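Local coordinates for protein phytanoyl-CoA dioxygenase (Streptomyces malaysiense, PDB 6ZYL) that catalyses the beta-hydroxylation of thioholgamide as a non-heme monooxygenase, probably depending on iron and 2-oxoglutarate, at residues Gln129-Gln140 with Val211-Ala219; Asn157-Gly165 with Ile194-Leu203. All blocks are in the same frame, centred on the assembly; numbering follows the deposited sequence.

Contact 1: residues Gln129-Gln140 with Val211-Ala219; sequences QDAVYLGLDGYQ and VHHLAMAHA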
ATOM      1  N   GLN A 129       3.405   7.709 -10.033  1.00 28.61           N
ATOM      2  CA  GLN A 129       3.619   7.858  -8.602  1.00 29.78           C
ATOM      3  C   GLN A 129       2.316   7.604  -7.856  1.00 25.83           C
ATOM      4  O   GLN A 129       1.236   7.968  -8.332  1.00 27.91           O
ATOM      5  CB  GLN A 129       4.139   9.258  -8.262  1.00 28.68           C
ATOM      6  CG  GLN A 129       5.424   9.650  -8.974  1.00 33.36           C
ATOM      7  CD  GLN A 129       5.682  11.147  -8.928  1.00 34.80           C
ATOM      8  OE1 GLN A 129       4.841  11.946  -9.333  1.00 36.32           O
ATOM      9  NE2 GLN A 129       6.849  11.533  -8.427  1.00 31.76           N
ATOM     10  N   ASP A 130       2.424   6.987  -6.676  1.00 26.86           N
ATOM     11  CA  ASP A 130       1.232   6.690  -5.890  1.00 24.05           C
ATOM     12  C   ASP A 130       0.534   7.958  -5.411  1.00 23.88           C
ATOM     13  O   ASP A 130      -0.688   7.963  -5.235  1.00 27.40           O
ATOM     14  CB  ASP A 130       1.594   5.825  -4.679  1.00 26.25           C
ATOM     15  CG  ASP A 130       2.157   4.469  -5.064  1.00 27.18           C
ATOM     16  OD1 ASP A 130       1.782   3.941  -6.131  1.00 26.92           O
ATOM     17  OD2 ASP A 130       2.972   3.930  -4.287  1.00 29.22           O
ATOM     18  N   ALA A 131       1.290   9.037  -5.195  1.00 25.51           N
ATOM     19  CA  ALA A 131       0.757  10.200  -4.496  1.00 29.66           C
ATOM     20  C   ALA A 131      -0.281  10.967  -5.305  1.00 29.35           C
ATOM     21  O   ALA A 131      -1.009  11.779  -4.727  1.00 26.99           O
ATOM     22  CB  ALA A 131       1.900  11.145  -4.117  1.00 28.54           C
ATOM     23  N   VAL A 132      -0.383  10.710  -6.611  1.00 30.71           N
ATOM     24  CA  VAL A 132      -1.090  11.630  -7.504  1.00 34.40           C
ATOM     25  C   VAL A 132      -2.510  11.890  -7.015  1.00 34.28           C
ATOM     26  O   VAL A 132      -2.962  13.041  -6.954  1.00 35.35           O
ATOM     27  CB  VAL A 132      -1.086  11.087  -8.945  1.00 35.16           C
ATOM     28  CG1 VAL A 132      -1.907  11.995  -9.852  1.00 44.72           C
ATOM     29  CG2 VAL A 132       0.341  10.954  -9.457  1.00 37.99           C
ATOM     30  N   TYR A 133      -3.244  10.832  -6.675  1.00 33.10           N
ATOM     31  CA  TYR A 133      -4.661  10.969  -6.360  1.00 38.33           C
ATOM     32  C   TYR A 133      -4.978  10.736  -4.888  1.00 34.26           C
ATOM     33  O   TYR A 133      -6.155  10.601  -4.534  1.00 31.16           O
ATOM     34  CB  TYR A 133      -5.493  10.017  -7.221  1.00 40.16           C
ATOM     35  CG  TYR A 133      -5.404  10.302  -8.698  1.00 48.69           C
ATOM     36  CD1 TYR A 133      -5.769  11.543  -9.204  1.00 49.92           C
ATOM     37  CD2 TYR A 133      -4.948   9.338  -9.589  1.00 46.71           C
ATOM     38  CE1 TYR A 133      -5.686  11.815 -10.551  1.00 56.72           C
ATOM     39  CE2 TYR A 133      -4.861   9.602 -10.940  1.00 52.75           C
ATOM     40  CZ  TYR A 133      -5.232  10.842 -11.411  1.00 62.60           C
ATOM     41  OH  TYR A 133      -5.155  11.118 -12.748  1.00 73.07           O
ATOM     42  N   LEU A 134      -3.972  10.702  -4.018  1.00 29.61           N
ATOM     43  CA  LEU A 134      -4.237  10.458  -2.605  1.00 26.36           C
ATOM     44  C   LEU A 134      -4.675  11.713  -1.863  1.00 28.41           C
ATOM     45  O   LEU A 134      -5.264  11.602  -0.781  1.00 25.70           O
ATOM     46  CB  LEU A 134      -2.996   9.874  -1.933  1.00 24.73           C
ATOM     47  CG  LEU A 134      -2.407   8.643  -2.620  1.00 23.45           C
ATOM     48  CD1 LEU A 134      -1.270   8.071  -1.783  1.00 24.24           C
ATOM     49  CD2 LEU A 134      -3.473   7.588  -2.866  1.00 28.03           C
ATOM     50  N   GLY A 135      -4.407  12.895  -2.409  1.00 26.93           N
ATOM     51  CA  GLY A 135      -4.803  14.128  -1.759  1.00 26.21           C
ATOM     52  C   GLY A 135      -4.184  14.307  -0.388  1.00 25.15           C
ATOM     53  O   GLY A 135      -4.876  14.642   0.579  1.00 24.87           O
ATOM     54  N   LEU A 136      -2.877  14.085  -0.293  1.00 24.28           N
ATOM     55  CA  LEU A 136      -2.150  14.182   0.963  1.00 25.60           C
ATOM     56  C   LEU A 136      -1.121  15.301   0.877  1.00 23.21           C
ATOM     57  O   LEU A 136      -0.534  15.540  -0.182  1.00 24.64           O
ATOM     58  CB  LEU A 136      -1.462  12.855   1.299  1.00 22.62           C
ATOM     59  CG  LEU A 136      -2.400  11.685   1.607  1.00 22.49           C
ATOM     60  CD1 LEU A 136      -1.606  10.407   1.837  1.00 24.08           C
ATOM     61  CD2 LEU A 136      -3.281  11.995   2.809  1.00 23.31           C
ATOM     62  N   ASP A 137      -0.918  15.984   2.001  1.00 23.45           N
ATOM     63  CA  ASP A 137       0.048  17.068   2.126  1.00 25.43           C
ATOM     64  C   ASP A 137       0.982  16.714   3.273  1.00 22.37           C
ATOM     65  O   ASP A 137       0.542  16.612   4.423  1.00 24.62           O
ATOM     66  CB  ASP A 137      -0.662  18.399   2.380  1.00 25.53           C
ATOM     67  CG  ASP A 137       0.300  19.572   2.502  1.00 27.71           C
ATOM     68  OD1 ASP A 137       1.500  19.425   2.179  1.00 25.16           O
ATOM     69  OD2 ASP A 137      -0.160  20.655   2.920  1.00 27.07           O
ATOM     70  N   GLY A 138       2.257  16.496   2.955  1.00 27.46           N
ATOM     71  CA  GLY A 138       3.234  16.078   3.939  1.00 26.27           C
ATOM     72  C   GLY A 138       3.765  14.677   3.750  1.00 24.66           C
ATOM     73  O   GLY A 138       4.571  14.224   4.572  1.00 22.60           O
ATOM     74  N   TYR A 139       3.333  13.966   2.708  1.00 25.37           N
ATOM     75  CA  TYR A 139       3.938  12.683   2.377  1.00 25.95           C
ATOM     76  C   TYR A 139       5.409  12.833   2.019  1.00 25.93           C
ATOM     77  O   TYR A 139       6.154  11.847   2.057  1.00 26.03           O
ATOM     78  CB  TYR A 139       3.191  12.043   1.208  1.00 24.17           C
ATOM     79  CG  TYR A 139       3.285  12.855  -0.067  1.00 25.15           C
ATOM     80  CD1 TYR A 139       4.360  12.706  -0.933  1.00 29.40           C
ATOM     81  CD2 TYR A 139       2.304  13.781  -0.397  1.00 26.89           C
ATOM     82  CE1 TYR A 139       4.454  13.452  -2.091  1.00 33.31           C
ATOM     83  CE2 TYR A 139       2.388  14.531  -1.555  1.00 28.81           C
ATOM     84  CZ  TYR A 139       3.466  14.362  -2.398  1.00 34.27           C
ATOM     85  OH  TYR A 139       3.558  15.103  -3.553  1.00 34.50           O
ATOM     86  N   GLN A 140       5.835  14.044   1.655  1.00 27.31           N
ATOM     87  CA  GLN A 140       7.211  14.255   1.225  1.00 24.83           C
ATOM     88  C   GLN A 140       8.197  13.804   2.293  1.00 27.19           C
ATOM     89  O   GLN A 140       9.228  13.198   1.980  1.00 25.17           O
ATOM     90  CB  GLN A 140       7.414  15.728   0.875  1.00 28.00           C
ATOM     91  CG  GLN A 140       6.614  16.186  -0.343  1.00 29.08           C
ATOM     92  CD  GLN A 140       5.190  16.611  -0.005  1.00 27.29           C
ATOM     93  OE1 GLN A 140       4.658  16.273   1.051  1.00 26.87           O
ATOM     94  NE2 GLN A 140       4.566  17.350  -0.914  1.00 25.95           N
ATOM     95  N   VAL A 211       9.739  -0.804   0.906  1.00 22.33           N
ATOM     96  CA  VAL A 211       9.202   0.460   1.394  1.00 22.32           C
ATOM     97  C   VAL A 211       9.633   1.537   0.412  1.00 23.58           C
ATOM     98  O   VAL A 211      10.830   1.698   0.154  1.00 22.42           O
ATOM     99  CB  VAL A 211       9.697   0.786   2.812  1.00 22.34           C
ATOM    100  CG1 VAL A 211       8.898   1.947   3.395  1.00 22.69           C
ATOM    101  CG2 VAL A 211       9.613  -0.441   3.704  1.00 21.95           C
ATOM    102  N   HIS A 212       8.670   2.267  -0.143  1.00 21.72           N
ATOM    103  CA  HIS A 212       8.996   3.323  -1.087  1.00 23.32           C
ATOM    104  C   HIS A 212       8.213   4.593  -0.783  1.00 22.16           C
ATOM    105  O   HIS A 212       7.147   4.564  -0.160  1.00 22.04           O
ATOM    106  CB  HIS A 212       8.764   2.867  -2.553  1.00 21.19           C
ATOM    107  CG  HIS A 212       7.334   2.590  -2.907  1.00 23.51           C
ATOM    108  ND1 HIS A 212       6.860   1.317  -3.145  1.00 23.22           N
ATOM    109  CD2 HIS A 212       6.289   3.425  -3.119  1.00 23.27           C
ATOM    110  CE1 HIS A 212       5.579   1.378  -3.462  1.00 25.02           C
ATOM    111  NE2 HIS A 212       5.208   2.646  -3.450  1.00 23.03           N
ATOM    112  N   HIS A 213       8.808   5.709  -1.198  1.00 22.51           N
ATOM    113  CA  HIS A 213       8.199   7.027  -1.098  1.00 23.82           C
ATOM    114  C   HIS A 213       6.976   7.105  -2.001  1.00 22.35           C
ATOM    115  O   HIS A 213       6.948   6.520  -3.086  1.00 23.93           O
ATOM    116  CB  HIS A 213       9.242   8.075  -1.502  1.00 25.65           C
ATOM    117  CG  HIS A 213       8.948   9.463  -1.029  1.00 23.89           C
ATOM    118  ND1 HIS A 213       8.157  10.334  -1.742  1.00 24.25           N
ATOM    119  CD2 HIS A 213       9.380  10.149   0.056  1.00 24.74           C
ATOM    120  CE1 HIS A 213       8.087  11.488  -1.103  1.00 27.02           C
ATOM    121  NE2 HIS A 213       8.822  11.402  -0.009  1.00 27.33           N
ATOM    122  N   LEU A 214       5.950   7.824  -1.543  1.00 21.26           N
ATOM    123  CA  LEU A 214       4.739   7.953  -2.344  1.00 22.30           C
ATOM    124  C   LEU A 214       4.964   8.750  -3.624  1.00 22.89           C
ATOM    125  O   LEU A 214       4.094   8.732  -4.503  1.00 22.13           O
ATOM    126  CB  LEU A 214       3.624   8.598  -1.521  1.00 21.74           C
ATOM    127  CG  LEU A 214       3.088   7.757  -0.359  1.00 22.82           C
ATOM    128  CD1 LEU A 214       1.980   8.507   0.375  1.00 23.09           C
ATOM    129  CD2 LEU A 214       2.588   6.401  -0.833  1.00 24.04           C
ATOM    130  N   ALA A 215       6.094   9.445  -3.745  1.00 23.68           N
ATOM    131  CA  ALA A 215       6.481  10.115  -4.980  1.00 24.93           C
ATOM    132  C   ALA A 215       7.467   9.290  -5.799  1.00 26.15           C
ATOM    133  O   ALA A 215       7.980   9.774  -6.814  1.00 26.71           O
ATOM    134  CB  ALA A 215       7.079  11.490  -4.672  1.00 28.20           C
ATOM    135  N   MET A 216       7.758   8.063  -5.373  1.00 26.08           N
ATOM    136  CA  MET A 216       8.604   7.172  -6.153  1.00 27.51           C
ATOM    137  C   MET A 216       7.882   6.794  -7.440  1.00 24.30           C
ATOM    138  O   MET A 216       6.758   6.282  -7.403  1.00 26.16           O
ATOM    139  CB  MET A 216       8.950   5.924  -5.343  1.00 23.70           C
ATOM    140  CG  MET A 216       9.561   4.790  -6.155  1.00 26.06           C
ATOM    141  SD  MET A 216      11.062   5.248  -7.042  1.00 27.65           S
ATOM    142  CE  MET A 216      11.997   6.054  -5.742  1.00 24.87           C
ATOM    143  N   ALA A 217       8.517   7.060  -8.578  1.00 23.99           N
ATOM    144  CA  ALA A 217       7.994   6.609  -9.858  1.00 26.82           C
ATOM    145  C   ALA A 217       8.255   5.116 -10.001  1.00 25.15           C
ATOM    146  O   ALA A 217       9.373   4.648  -9.760  1.00 25.38           O
ATOM    147  CB  ALA A 217       8.642   7.377 -11.009  1.00 29.76           C
ATOM    148  N   HIS A 218       7.224   4.364 -10.379  1.00 24.49           N
ATOM    149  CA  HIS A 218       7.383   2.929 -10.562  1.00 26.72           C
ATOM    150  C   HIS A 218       6.448   2.448 -11.661  1.00 29.32           C
ATOM    151  O   HIS A 218       5.481   3.121 -12.027  1.00 26.67           O
ATOM    152  CB  HIS A 218       7.125   2.152  -9.258  1.00 24.77           C
ATOM    153  CG  HIS A 218       5.797   2.433  -8.627  1.00 27.28           C
ATOM    154  ND1 HIS A 218       4.635   1.809  -9.029  1.00 28.35           N
ATOM    155  CD2 HIS A 218       5.448   3.257  -7.610  1.00 28.04           C
ATOM    156  CE1 HIS A 218       3.627   2.246  -8.295  1.00 28.38           C
ATOM    157  NE2 HIS A 218       4.093   3.125  -7.428  1.00 27.66           N
ATOM    158  N   ALA A 219       6.768   1.270 -12.190  1.00 27.98           N
ATOM    159  CA  ALA A 219       5.972   0.619 -13.217  1.00 28.20           C
ATOM    160  C   ALA A 219       5.969  -0.875 -12.935  1.00 24.60           C
ATOM    161  O   ALA A 219       6.781  -1.378 -12.156  1.00 25.38           O
ATOM    162  CB  ALA A 219       6.517   0.899 -14.624  1.00 30.64           C
TER
HETATM  163  O   HOH W   1       4.815   5.808  -5.590  1.00 23.18           O
HETATM  164  O   HOH W   2       6.093   9.337   0.920  1.00 22.55           O
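Asp130, His212 and His218 show how a single carboxylate can join two separate strands. The CB of Asp130 rests 4.0 Å from CD2 of Leu214. With CG anti to the carbonyl carbon (chi1 -63°), the carboxylate is turned toward the two imidazoles, one oxygen facing each. OD1 accepts a bond from His218 NE2 at 2.8 Å, from above the carboxylate plane, whereas OD2 takes one from His212 NE2 at 2.7 Å, nearly along its own C-O axis. In both rings the acceptor lies in the imidazole plane. Asp130, His218 and the neighbouring His128 are placed as the HxD...H facial triad that binds iron in this family, consistent with an iron site left empty in this apo structure; His212 would then be a second-shell partner. The turn from His213 to Met216 packs against segment 129-140 through Leu214, whose O receives Ala131 N at 2.9 Å and whose CD1 fits between CB of Tyr139 and CD1 of Leu134. At the start of the turn, His213 NE2 donates almost straight (172°) to Gln140 O at 2.7 Å, although from above that carbonyl's plane. The type I turn carries the chain from strand 209-212, between 37-41 and 143-149 in the large sheet, to strand 217-220, between 128-129 and 160-162 in the smaller one, sheets consistent with the double-stranded beta-helix (jelly-roll) core of this family.

Contact 2: residues Asn157-Gly165 with Ile194-Leu203; sequences NGTMRYARG and IDEAAAVDVL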
ATOM      1  N   ASN A 157       7.251 -12.538 -13.034  1.00 22.95           N
ATOM      2  CA  ASN A 157       5.882 -12.671 -12.554  1.00 24.42           C
ATOM      3  C   ASN A 157       5.202 -11.321 -12.338  1.00 24.93           C
ATOM      4  O   ASN A 157       4.251 -11.229 -11.555  1.00 25.90           O
ATOM      5  CB  ASN A 157       5.845 -13.527 -11.283  1.00 21.46           C
ATOM      6  CG  ASN A 157       6.286 -12.782 -10.036  1.00 21.47           C
ATOM      7  OD1 ASN A 157       6.892 -11.715 -10.102  1.00 22.60           O
ATOM      8  ND2 ASN A 157       5.985 -13.359  -8.879  1.00 25.35           N
ATOM      9  N   GLY A 158       5.656 -10.279 -13.037  1.00 26.35           N
ATOM     10  CA  GLY A 158       4.952  -9.011 -13.070  1.00 27.91           C
ATOM     11  C   GLY A 158       5.301  -8.072 -11.939  1.00 29.22           C
ATOM     12  O   GLY A 158       4.435  -7.357 -11.424  1.00 29.84           O
ATOM     13  N   THR A 159       6.569  -8.042 -11.552  1.00 30.29           N
ATOM     14  CA  THR A 159       6.944  -7.261 -10.388  1.00 29.81           C
ATOM     15  C   THR A 159       7.052  -5.776 -10.736  1.00 27.68           C
ATOM     16  O   THR A 159       7.035  -5.366 -11.901  1.00 25.88           O
ATOM     17  CB  THR A 159       8.264  -7.761  -9.800  1.00 31.31           C
ATOM     18  OG1 THR A 159       8.451  -7.189  -8.499  1.00 25.89           O
ATOM     19  CG2 THR A 159       9.434  -7.376 -10.694  1.00 27.83           C
ATOM     20  N   MET A 160       7.167  -4.970  -9.686  1.00 27.71           N
ATOM     21  CA  MET A 160       7.303  -3.528  -9.788  1.00 26.73           C
ATOM     22  C   MET A 160       8.756  -3.141 -10.026  1.00 27.45           C
ATOM     23  O   MET A 160       9.683  -3.807  -9.555  1.00 26.71           O
ATOM     24  CB  MET A 160       6.785  -2.899  -8.496  1.00 26.40           C
ATOM     25  CG  MET A 160       6.739  -1.397  -8.423  1.00 28.79           C
ATOM     26  SD  MET A 160       5.632  -0.925  -7.066  1.00 26.61           S
ATOM     27  CE  MET A 160       6.384  -1.768  -5.673  1.00 22.87           C
ATOM     28  N   ARG A 161       8.945  -2.065 -10.786  1.00 27.77           N
ATOM     29  CA  ARG A 161      10.253  -1.462 -11.002  1.00 27.90           C
ATOM     30  C   ARG A 161      10.275  -0.076 -10.373  1.00 26.37           C
ATOM     31  O   ARG A 161       9.296   0.667 -10.467  1.00 25.65           O
ATOM     32  CB  ARG A 161      10.588  -1.315 -12.490  1.00 33.57           C
ATOM     33  CG  ARG A 161      10.336  -2.516 -13.363  1.00 43.62           C
ATOM     34  CD  ARG A 161      11.053  -2.346 -14.704  1.00 42.38           C
ATOM     35  NE  ARG A 161      10.340  -1.464 -15.630  1.00 35.76           N
ATOM     36  CZ  ARG A 161       9.182  -1.766 -16.211  1.00 40.53           C
ATOM     37  NH1 ARG A 161       8.594  -2.927 -15.956  1.00 42.46           N
ATOM     38  NH2 ARG A 161       8.610  -0.908 -17.044  1.00 39.44           N
ATOM     39  N   TYR A 162      11.403   0.288  -9.768  1.00 24.57           N
ATOM     40  CA  TYR A 162      11.573   1.609  -9.181  1.00 25.61           C
ATOM     41  C   TYR A 162      12.499   2.464 -10.039  1.00 30.82           C
ATOM     42  O   TYR A 162      13.403   1.953 -10.704  1.00 29.64           O
ATOM     43  CB  TYR A 162      12.165   1.532  -7.771  1.00 24.83           C
ATOM     44  CG  TYR A 162      11.250   1.011  -6.692  1.00 23.76           C
ATOM     45  CD1 TYR A 162       9.880   1.231  -6.732  1.00 25.00           C
ATOM     46  CD2 TYR A 162      11.770   0.308  -5.615  1.00 25.44           C
ATOM     47  CE1 TYR A 162       9.054   0.754  -5.728  1.00 24.08           C
ATOM     48  CE2 TYR A 162      10.960  -0.166  -4.614  1.00 25.25           C
ATOM     49  CZ  TYR A 162       9.606   0.056  -4.670  1.00 24.05           C
ATOM     50  OH  TYR A 162       8.814  -0.434  -3.660  1.00 25.22           O
ATOM     51  N   ALA A 163      12.279   3.779  -9.999  1.00 30.77           N
ATOM     52  CA  ALA A 163      13.177   4.767 -10.601  1.00 30.49           C
ATOM     53  C   ALA A 163      13.909   5.463  -9.456  1.00 26.21           C
ATOM     54  O   ALA A 163      13.353   6.348  -8.799  1.00 26.76           O
ATOM     55  CB  ALA A 163      12.407   5.761 -11.465  1.00 32.76           C
ATOM     56  N   ARG A 164      15.151   5.052  -9.212  1.00 27.45           N
ATOM     57  CA  ARG A 164      15.923   5.583  -8.094  1.00 31.92           C
ATOM     58  C   ARG A 164      15.983   7.104  -8.143  1.00 32.71           C
ATOM     59  O   ARG A 164      16.240   7.698  -9.194  1.00 33.21           O
ATOM     60  CB  ARG A 164      17.334   4.992  -8.124  1.00 38.67           C
ATOM     61  CG  ARG A 164      18.145   5.189  -6.856  1.00 42.63           C
ATOM     62  CD  ARG A 164      19.530   4.551  -6.997  1.00 48.15           C
ATOM     63  NE  ARG A 164      19.563   3.175  -6.503  1.00 61.41           N
ATOM     64  CZ  ARG A 164      19.706   2.099  -7.272  1.00 61.21           C
ATOM     65  NH1 ARG A 164      19.842   2.222  -8.586  1.00 58.01           N
ATOM     66  NH2 ARG A 164      19.722   0.892  -6.722  1.00 54.10           N
ATOM     67  N   GLY A 165      15.729   7.729  -6.997  1.00 29.60           N
ATOM     68  CA  GLY A 165      15.799   9.170  -6.878  1.00 30.51           C
ATOM     69  C   GLY A 165      14.655   9.940  -7.496  1.00 31.37           C
ATOM     70  O   GLY A 165      14.652  11.173  -7.418  1.00 37.62           O
ATOM     71  N   ILE A 194      11.898   8.365 -17.843  1.00 58.96           N
ATOM     72  CA  ILE A 194      12.487   7.431 -16.892  1.00 54.29           C
ATOM     73  C   ILE A 194      13.501   6.575 -17.635  1.00 47.47           C
ATOM     74  O   ILE A 194      13.223   6.085 -18.737  1.00 46.40           O
ATOM     75  CB  ILE A 194      11.410   6.558 -16.225  1.00 46.66           C
ATOM     76  CG1 ILE A 194      10.355   7.435 -15.546  1.00 46.92           C
ATOM     77  CG2 ILE A 194      12.052   5.605 -15.228  1.00 44.38           C
ATOM     78  CD1 ILE A 194      10.827   8.097 -14.268  1.00 40.31           C
ATOM     79  N   ASP A 195      14.677   6.396 -17.038  1.00 46.51           N
ATOM     80  CA  ASP A 195      15.730   5.571 -17.627  1.00 43.98           C
ATOM     81  C   ASP A 195      15.436   4.113 -17.300  1.00 38.67           C
ATOM     82  O   ASP A 195      15.708   3.643 -16.193  1.00 38.05           O
ATOM     83  CB  ASP A 195      17.097   5.995 -17.106  1.00 46.10           C
ATOM     84  CG  ASP A 195      18.231   5.207 -17.733  1.00 49.58           C
ATOM     85  OD1 ASP A 195      17.956   4.342 -18.592  1.00 49.76           O
ATOM     86  OD2 ASP A 195      19.399   5.455 -17.366  1.00 51.69           O
ATOM     87  N   GLU A 196      14.886   3.386 -18.276  1.00 37.38           N
ATOM     88  CA  GLU A 196      14.492   2.002 -18.036  1.00 40.11           C
ATOM     89  C   GLU A 196      15.686   1.127 -17.677  1.00 44.79           C
ATOM     90  O   GLU A 196      15.550   0.187 -16.884  1.00 39.11           O
ATOM     91  CB  GLU A 196      13.781   1.441 -19.266  1.00 39.49           C
ATOM     92  CG  GLU A 196      12.356   1.933 -19.436  1.00 43.13           C
ATOM     93  CD  GLU A 196      11.364   1.136 -18.612  1.00 41.46           C
ATOM     94  OE1 GLU A 196      11.802   0.319 -17.774  1.00 38.66           O
ATOM     95  OE2 GLU A 196      10.143   1.326 -18.803  1.00 40.23           O
ATOM     96  N   ALA A 197      16.858   1.410 -18.250  1.00 42.75           N
ATOM     97  CA  ALA A 197      18.032   0.599 -17.950  1.00 43.82           C
ATOM     98  C   ALA A 197      18.476   0.771 -16.504  1.00 40.92           C
ATOM     99  O   ALA A 197      19.008  -0.171 -15.904  1.00 39.59           O
ATOM    100  CB  ALA A 197      19.176   0.953 -18.901  1.00 43.04           C
ATOM    101  N   ALA A 198      18.269   1.955 -15.930  1.00 39.39           N
ATOM    102  CA  ALA A 198      18.622   2.213 -14.542  1.00 41.56           C
ATOM    103  C   ALA A 198      17.529   1.807 -13.561  1.00 32.93           C
ATOM    104  O   ALA A 198      17.770   1.821 -12.349  1.00 36.49           O
ATOM    105  CB  ALA A 198      18.947   3.700 -14.351  1.00 36.16           C
ATOM    106  N   ALA A 199      16.343   1.450 -14.049  1.00 34.60           N
ATOM    107  CA  ALA A 199      15.264   1.033 -13.164  1.00 35.04           C
ATOM    108  C   ALA A 199      15.684  -0.185 -12.349  1.00 36.12           C
ATOM    109  O   ALA A 199      16.538  -0.975 -12.762  1.00 32.12           O
ATOM    110  CB  ALA A 199      14.007   0.718 -13.973  1.00 33.00           C
ATOM    111  N   VAL A 200      15.068  -0.335 -11.180  1.00 33.48           N
ATOM    112  CA  VAL A 200      15.418  -1.383 -10.227  1.00 26.54           C
ATOM    113  C   VAL A 200      14.213  -2.294 -10.045  1.00 26.75           C
ATOM    114  O   VAL A 200      13.166  -1.856  -9.551  1.00 24.86           O
ATOM    115  CB  VAL A 200      15.865  -0.798  -8.877  1.00 28.07           C
ATOM    116  CG1 VAL A 200      16.368  -1.902  -7.958  1.00 30.97           C
ATOM    117  CG2 VAL A 200      16.929   0.270  -9.080  1.00 37.22           C
ATOM    118  N   ASP A 201      14.366  -3.559 -10.435  1.00 27.39           N
ATOM    119  CA  ASP A 201      13.335  -4.559 -10.193  1.00 27.47           C
ATOM    120  C   ASP A 201      13.214  -4.835  -8.699  1.00 27.02           C
ATOM    121  O   ASP A 201      14.218  -5.058  -8.017  1.00 22.72           O
ATOM    122  CB  ASP A 201      13.671  -5.854 -10.933  1.00 29.20           C
ATOM    123  CG  ASP A 201      13.151  -5.875 -12.357  1.00 31.99           C
ATOM    124  OD1 ASP A 201      12.312  -5.023 -12.711  1.00 37.33           O
ATOM    125  OD2 ASP A 201      13.581  -6.761 -13.125  1.00 34.80           O
ATOM    126  N   VAL A 202      11.985  -4.839  -8.189  1.00 25.84           N
ATOM    127  CA  VAL A 202      11.734  -5.094  -6.773  1.00 25.66           C
ATOM    128  C   VAL A 202      11.579  -6.603  -6.607  1.00 23.83           C
ATOM    129  O   VAL A 202      10.494  -7.156  -6.797  1.00 23.88           O
ATOM    130  CB  VAL A 202      10.508  -4.333  -6.267  1.00 23.31           C
ATOM    131  CG1 VAL A 202      10.350  -4.527  -4.766  1.00 22.93           C
ATOM    132  CG2 VAL A 202      10.630  -2.856  -6.610  1.00 23.56           C
ATOM    133  N   LEU A 203      12.671  -7.268  -6.244  1.00 22.30           N
ATOM    134  CA  LEU A 203      12.731  -8.722  -6.154  1.00 23.79           C
ATOM    135  C   LEU A 203      12.779  -9.126  -4.689  1.00 23.13           C
ATOM    136  O   LEU A 203      13.719  -8.767  -3.970  1.00 22.05           O
ATOM    137  CB  LEU A 203      13.948  -9.257  -6.907  1.00 23.39           C
ATOM    138  CG  LEU A 203      14.039  -8.783  -8.359  1.00 24.65           C
ATOM    139  CD1 LEU A 203      15.354  -9.205  -8.994  1.00 24.88           C
ATOM    140  CD2 LEU A 203      12.855  -9.308  -9.165  1.00 22.37           C
TER
HETATM  141  O   HOH W   3      16.611   3.869 -11.455  1.00 31.35           O
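Tyr162 offers one face of its ring to Val202, whose CG2 sits 3.5 Å from the ring centroid and 18° off the normal, a close CH-pi contact. The valine has CG1 anti to its backbone N (chi1 -175°), which leaves CG2 as the branch over the phenol. Beneath this overlap runs a short antiparallel ladder. Tyr162 and Val200 form a hydrogen-bonded pair, with Tyr162 N meeting Val200 O at 2.8 Å and Val200 N returning a bond to Tyr162 O at 2.9 Å. Next, Val202 N donates to Met160 O at 2.9 Å, and Thr159 OG1 closes this end with a 2.7 Å bond to Val202 O. Arg161 and Asp201 share the other face of the ladder, side by side, so that the arginine CG passes 3.3 Å from Asp201 OD1. The Arg161 and Glu196 side chains cross at about a right angle, their flat groups 34° apart, and form a salt bridge: NH2 meets the syn lone pair of OE2 at 3.2 Å, while the NE bond to OE1 is weak. Trp127 NE1 also donates to Glu196 OE2. The chemistry is therefore largely divided by face: aromatic and aliphatic groups pack around Tyr162, with Arg164, its guanidinium laid over Val200 CG2, as the exception, while the Arg161 side carries the salt bridge, which the exposure of Glu196 would probably weaken.

Overall arrangement
The centres of contacts 1 and 2 lie about 16 Å apart, contact 1 being the nearer to the middle of the chain, yet they meet along neighbouring strands of one sheet, 217-220 and 160-162. Ala219 O and Arg161 N, 2.7 Å apart, probably hydrogen-bond there. A second link probably joins His212 ND1 to Tyr162 OH, also 2.7 Å apart, which would tie the His212 ring, bonded to Asp130 of the probable iron site, to contact 2; Tyr162 OH is also hydrogen-bonded to Ser210 OG. A tartrate, probably from the crystallisation liquor, lies about 3 Å from the His218 side chain and about 4 Å from that of Met160, consistent with a pocket bordered by both contacts.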